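Local coordinates for Mgp-operon protein 3 (Mycoplasma pneumoniae, PDB 6RJ1), which is a surface adhesin of the P40/P90 type, probably taking part with its partner P1 in attachment of the bacterium to sugars of the host cell, at residues Ala537-Gly542 against Phe555-Val560; Ser657-Tyr662 against Arg689-Leu694. All coordinates share one frame; numbering follows the deposited sequence.

Contact 1: residues Ala537-Gly542 against Phe555-Val560; sequences AYLIAG and FKAGAV
Leu-539 and Phe-555 face each other as an antiparallel hydrogen-bonded pair. Leu-539 N reaches Phe-555 O at 2.8 Å, almost straight at 178° and in the carbonyl plane, and Phe-555 N returns a bond to Leu-539 O at 2.9 Å. Two residues along each strand, Ala-557 N donates to Ala-537 O from above the carbonyl plane, a longer bond of 3.3 Å. The methyls of Ala-537 and Ala-557 meet, CB to CB 3.8 Å apart, small enough to sit between close backbones. Leu-539 CD1 packs on the same Ala-557, 3.9 Å from its CB, its branch suiting an apolar sheet face shared with Phe-555.

Tyr-538 and Lys-556 form the neighbouring non-hydrogen-bonded pair of this beta hairpin, strands 538-546 and 549-563, in the MgpC adhesin region. Chi1 of -65° sets CG of Tyr-538 anti to its carbonyl carbon, and the ring meets the neighbouring strand obliquely, CD1 3.9 Å from Lys-556 CA; it also meets Trp-493 edge-to-face. Lys-556 NZ bonds Ala-557 O and, beyond the hairpin, Asn-660 OD1, so the amine of this buried lysine has polar partners. Nearer the turn, Ala-541 and Gly-542 both face Ala-553 in a classic beta bulge, where glycine accepts a phi of 146°.

Contact 2: residues Ser657-Tyr662 against Arg689-Leu694; sequences SPLNSY and RTDQLL
Pro-658, Leu-659 and Asn-660 meet Thr-690, Asp-691 and Gln-692 in a buried loop-to-loop contact, between the loop that follows strand 650-654 and the residues leading into strand 693-699. Two hydrogen bonds cross it. Gln-692 N donates to Pro-658 O at 3.0 Å, and a water joins that same carbonyl to Leu-693 N, so two donors grip one oxygen where the strand begins.

The second bond uses a side chain: Asn-660 N gives its hydrogen to Asp-691 OD1 at 2.8 Å, coming from above the carboxylate plane. Asp-691 CG stands anti to its own carbonyl carbon (chi1 -63°), and the short acid lets OD1 accept a backbone N-H of the opposing loop. Leu-659 crosses this side chain at about a right angle; Leu-659 CD2 lies 3.5 Å from Asp-691 OD1 and also packs against Gln-692 CG at 3.8 Å, an apolar flank beside the buried carboxylate.

Within 657-662, Ser-657 makes an ST turn, its OG accepting from Leu-659 N while donating to Tyr-662 OH at 2.7 Å; a small hydroxyl suits this double role, and the tyrosine hydroxyl also bonds Glu-167.

The side chains of Asn-660 and Thr-690 cross at about a right angle, Asn-660 ND2 lying 3.5 Å from Thr-690 CB; OD1 of the asparagine is held by Lys-556 and ND2 by Gln-512, while Thr-690 OG1 bonds Thr-581. Gln-692 OE1 lies 3.7 Å from Pro-658 CG. This OE1 accepts from Asn-777 N and NE2 donates to Ala-672 O; glutamine carries both an acceptor and a donor at the end of a long side chain.

In the fold
Along the chain, contact 1 closes first: 537-542 and 555-560 are the two arms of a hairpin joined by the twelve residues between them. Contact 2 opens only afterwards and closes a larger loop of 26 residues, including helix 666-673, so the two are in series and neither nest nor cross. Their centres lie 9 Å apart and they touch directly. Strand 549-563 is the shared strand: Lys-556 N probably bonds Leu-693 O, tying it to strand 693-699 within one mixed sheet, while Gly-558 N probably bonds Ser-657 O. Hairpin, loop 657-662 and strand 693-699 are thereby joined inside the MgpC adhesin region.

Contact 1: residues Ala537-Gly542 against Phe555-Val560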
loop_
_atom_site.group_PDB
_atom_site.type_symbol
_atom_site.label_atom_id
_atom_site.label_comp_id
_atom_site.label_asym_id
_atom_site.label_seq_id
_atom_site.Cartn_x
_atom_site.Cartn_y
_atom_site.Cartn_z
ATOM N N ALA A 537 6.711 -3.403 5.263
ATOM C CA ALA A 537 6.186 -2.956 3.983
ATOM C C ALA A 537 4.921 -2.131 4.051
ATOM O O ALA A 537 4.107 -2.279 4.969
ATOM C CB ALA A 537 5.980 -4.152 3.068
ATOM N N TYR A 538 4.769 -1.258 3.040
ATOM C CA TYR A 538 3.625 -0.373 2.879
ATOM C C TYR A 538 3.236 -0.230 1.413
ATOM O O TYR A 538 4.092 -0.330 0.531
ATOM C CB TYR A 538 3.929 1.013 3.500
ATOM C CG TYR A 538 4.129 0.971 5.002
ATOM C CD1 TYR A 538 3.042 0.990 5.871
ATOM C CD2 TYR A 538 5.406 0.849 5.555
ATOM C CE1 TYR A 538 3.218 0.896 7.250
ATOM C CE2 TYR A 538 5.593 0.749 6.930
ATOM C CZ TYR A 538 4.498 0.786 7.775
ATOM O OH TYR A 538 4.695 0.692 9.132
ATOM N N LEU A 539 1.926 0.002 1.160
ATOM C CA LEU A 539 1.326 0.299 -0.161
ATOM C C LEU A 539 0.965 1.795 -0.111
ATOM O O LEU A 539 -0.110 2.181 0.347
ATOM C CB LEU A 539 0.117 -0.601 -0.446
ATOM C CG LEU A 539 0.445 -2.089 -0.565
ATOM C CD1 LEU A 539 -0.398 -2.909 0.375
ATOM C CD2 LEU A 539 0.328 -2.571 -2.002
ATOM N N ILE A 540 1.955 2.626 -0.468
ATOM C CA ILE A 540 1.980 4.090 -0.365
ATOM C C ILE A 540 0.927 4.775 -1.228
ATOM O O ILE A 540 1.045 4.769 -2.450
ATOM C CB ILE A 540 3.429 4.631 -0.649
ATOM C CG1 ILE A 540 4.510 3.875 0.177
ATOM C CG2 ILE A 540 3.547 6.159 -0.494
ATOM C CD1 ILE A 540 4.581 4.154 1.696
ATOM N N ALA A 541 -0.052 5.434 -0.581
ATOM C CA ALA A 541 -1.098 6.204 -1.264
ATOM C C ALA A 541 -0.539 7.537 -1.800
ATOM O O ALA A 541 -1.098 8.109 -2.738
ATOM C CB ALA A 541 -2.254 6.467 -0.320
ATOM N N GLY A 542 0.553 8.003 -1.203
ATOM C CA GLY A 542 1.222 9.223 -1.608
ATOM C C GLY A 542 1.847 10.019 -0.489
ATOM O O GLY A 542 1.743 9.661 0.686
ATOM N N PHE A 555 -1.244 2.069 2.988
ATOM C CA PHE A 555 -1.909 0.925 3.585
ATOM C C PHE A 555 -0.785 0.040 4.078
ATOM O O PHE A 555 0.237 -0.091 3.400
ATOM C CB PHE A 555 -2.765 0.161 2.573
ATOM C CG PHE A 555 -4.208 0.569 2.601
ATOM C CD1 PHE A 555 -5.061 0.099 3.599
ATOM C CD2 PHE A 555 -4.721 1.427 1.635
ATOM C CE1 PHE A 555 -6.398 0.500 3.637
ATOM C CE2 PHE A 555 -6.059 1.820 1.671
ATOM C CZ PHE A 555 -6.885 1.357 2.675
ATOM N N LYS A 556 -0.945 -0.523 5.271
ATOM C CA LYS A 556 0.031 -1.440 5.833
ATOM C C LYS A 556 -0.101 -2.721 5.017
ATOM O O LYS A 556 -1.205 -3.265 4.898
ATOM C CB LYS A 556 -0.295 -1.699 7.316
ATOM C CG LYS A 556 0.605 -2.719 8.003
ATOM C CD LYS A 556 -0.115 -3.420 9.166
ATOM C CE LYS A 556 -0.704 -4.759 8.767
ATOM N NZ LYS A 556 0.334 -5.831 8.709
ATOM N N ALA A 557 0.999 -3.168 4.401
ATOM C CA ALA A 557 0.999 -4.416 3.638
ATOM C C ALA A 557 1.022 -5.574 4.661
ATOM O O ALA A 557 1.580 -5.410 5.753
ATOM C CB ALA A 557 2.220 -4.477 2.741
ATOM N N GLY A 558 0.385 -6.695 4.328
ATOM C CA GLY A 558 0.344 -7.856 5.207
ATOM C C GLY A 558 1.725 -8.439 5.429
ATOM O O GLY A 558 2.400 -8.785 4.467
ATOM N N ALA A 559 2.191 -8.480 6.684
ATOM C CA ALA A 559 3.503 -9.030 7.014
ATOM C C ALA A 559 3.371 -9.983 8.201
ATOM O O ALA A 559 3.076 -9.574 9.334
ATOM C CB ALA A 559 4.495 -7.922 7.304
ATOM N N VAL A 560 3.530 -11.271 7.916
ATOM C CA VAL A 560 3.350 -12.338 8.893
ATOM C C VAL A 560 4.534 -13.317 8.914
ATOM O O VAL A 560 5.506 -13.131 8.177
ATOM C CB VAL A 560 1.991 -13.065 8.674
ATOM C CG1 VAL A 560 0.813 -12.145 8.947
ATOM C CG2 VAL A 560 1.894 -13.688 7.286
#

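Contact 2: residues Ser657-Tyr662 against Arg689-Leu694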
loop_
_atom_site.group_PDB
_atom_site.type_symbol
_atom_site.label_atom_id
_atom_site.label_comp_id
_atom_site.label_asym_id
_atom_site.label_seq_id
_atom_site.Cartn_x
_atom_site.Cartn_y
_atom_site.Cartn_z
ATOM N N SER A 657 -0.810 -6.950 -0.416
ATOM C CA SER A 657 -2.122 -6.371 -0.103
ATOM C C SER A 657 -2.250 -5.948 1.390
ATOM O O SER A 657 -1.395 -6.339 2.195
ATOM C CB SER A 657 -3.208 -7.394 -0.436
ATOM O OG SER A 657 -3.404 -8.306 0.634
ATOM N N PRO A 658 -3.335 -5.229 1.810
ATOM C CA PRO A 658 -3.459 -4.853 3.227
ATOM C C PRO A 658 -3.914 -5.985 4.169
ATOM O O PRO A 658 -4.166 -5.724 5.355
ATOM C CB PRO A 658 -4.462 -3.682 3.198
ATOM C CG PRO A 658 -4.693 -3.372 1.765
ATOM C CD PRO A 658 -4.445 -4.640 1.037
ATOM N N LEU A 659 -3.997 -7.240 3.661
ATOM C CA LEU A 659 -4.401 -8.400 4.467
ATOM C C LEU A 659 -3.251 -9.220 5.022
ATOM O O LEU A 659 -2.302 -9.529 4.294
ATOM C CB LEU A 659 -5.358 -9.325 3.709
ATOM C CG LEU A 659 -6.735 -8.762 3.312
ATOM C CD1 LEU A 659 -7.653 -9.876 2.924
ATOM C CD2 LEU A 659 -7.366 -7.923 4.417
ATOM N N ASN A 660 -3.368 -9.618 6.305
ATOM C CA ASN A 660 -2.400 -10.487 6.988
ATOM C C ASN A 660 -2.711 -11.944 6.669
ATOM O O ASN A 660 -1.801 -12.704 6.356
ATOM C CB ASN A 660 -2.417 -10.269 8.511
ATOM C CG ASN A 660 -1.414 -9.262 9.002
ATOM O OD1 ASN A 660 -0.970 -8.369 8.267
ATOM N ND2 ASN A 660 -1.033 -9.382 10.262
ATOM N N SER A 661 -4.003 -12.324 6.740
ATOM C CA SER A 661 -4.466 -13.683 6.467
ATOM C C SER A 661 -5.276 -13.766 5.179
ATOM O O SER A 661 -6.113 -12.896 4.902
ATOM C CB SER A 661 -5.286 -14.222 7.635
ATOM O OG SER A 661 -5.753 -15.538 7.385
ATOM N N TYR A 662 -5.023 -14.834 4.405
ATOM C CA TYR A 662 -5.711 -15.151 3.161
ATOM C C TYR A 662 -6.539 -16.415 3.338
ATOM O O TYR A 662 -6.971 -17.008 2.347
ATOM C CB TYR A 662 -4.696 -15.351 2.038
ATOM C CG TYR A 662 -4.150 -14.071 1.445
ATOM C CD1 TYR A 662 -4.997 -13.141 0.843
ATOM C CD2 TYR A 662 -2.780 -13.837 1.385
ATOM C CE1 TYR A 662 -4.495 -11.993 0.229
ATOM C CE2 TYR A 662 -2.267 -12.703 0.760
ATOM C CZ TYR A 662 -3.129 -11.785 0.183
ATOM O OH TYR A 662 -2.627 -10.663 -0.420
ATOM N N ARG A 689 -7.112 -5.000 13.943
ATOM C CA ARG A 689 -5.913 -4.268 14.290
ATOM C C ARG A 689 -4.730 -4.702 13.410
ATOM O O ARG A 689 -3.601 -4.283 13.660
ATOM C CB ARG A 689 -5.621 -4.433 15.789
ATOM C CG ARG A 689 -6.288 -3.408 16.714
ATOM C CD ARG A 689 -7.797 -3.566 16.876
ATOM N NE ARG A 689 -8.174 -4.895 17.361
ATOM C CZ ARG A 689 -8.314 -5.216 18.643
ATOM N NH1 ARG A 689 -8.652 -6.451 18.990
ATOM N NH2 ARG A 689 -8.118 -4.306 19.587
ATOM N N THR A 690 -4.997 -5.525 12.361
ATOM C CA THR A 690 -3.976 -6.042 11.437
ATOM C C THR A 690 -4.406 -6.045 9.968
ATOM O O THR A 690 -3.550 -6.080 9.084
ATOM C CB THR A 690 -3.490 -7.454 11.848
ATOM O OG1 THR A 690 -4.600 -8.342 12.024
ATOM C CG2 THR A 690 -2.577 -7.444 13.068
ATOM N N ASP A 691 -5.715 -6.040 9.701
ATOM C CA ASP A 691 -6.228 -6.091 8.333
ATOM C C ASP A 691 -6.866 -4.786 7.884
ATOM O O ASP A 691 -7.573 -4.151 8.666
ATOM C CB ASP A 691 -7.188 -7.279 8.158
ATOM C CG ASP A 691 -6.504 -8.626 8.365
ATOM O OD1 ASP A 691 -5.904 -9.142 7.397
ATOM O OD2 ASP A 691 -6.559 -9.158 9.497
ATOM N N GLN A 692 -6.599 -4.384 6.614
ATOM C CA GLN A 692 -7.111 -3.175 5.944
ATOM C C GLN A 692 -6.760 -1.919 6.754
ATOM O O GLN A 692 -7.603 -1.040 6.969
ATOM C CB GLN A 692 -8.628 -3.274 5.657
ATOM C CG GLN A 692 -9.090 -4.581 5.030
ATOM C CD GLN A 692 -9.088 -4.591 3.528
ATOM O OE1 GLN A 692 -8.136 -4.191 2.867
ATOM N NE2 GLN A 692 -10.165 -5.084 2.946
ATOM N N LEU A 693 -5.501 -1.849 7.207
ATOM C CA LEU A 693 -5.007 -0.759 8.035
ATOM C C LEU A 693 -4.351 0.379 7.264
ATOM O O LEU A 693 -3.296 0.193 6.643
ATOM C CB LEU A 693 -4.053 -1.303 9.108
ATOM C CG LEU A 693 -4.505 -1.242 10.566
ATOM C CD1 LEU A 693 -5.832 -1.973 10.796
ATOM C CD2 LEU A 693 -3.434 -1.818 11.461
ATOM N N LEU A 694 -4.971 1.573 7.331
ATOM C CA LEU A 694 -4.401 2.767 6.739
ATOM C C LEU A 694 -3.517 3.433 7.790
ATOM O O LEU A 694 -3.924 3.618 8.929
ATOM C CB LEU A 694 -5.462 3.743 6.204
ATOM C CG LEU A 694 -4.889 4.908 5.352
ATOM C CD1 LEU A 694 -4.763 4.520 3.874
ATOM C CD2 LEU A 694 -5.705 6.164 5.518
HETATM O O HOH W 1 -3.252 -3.438 6.705
#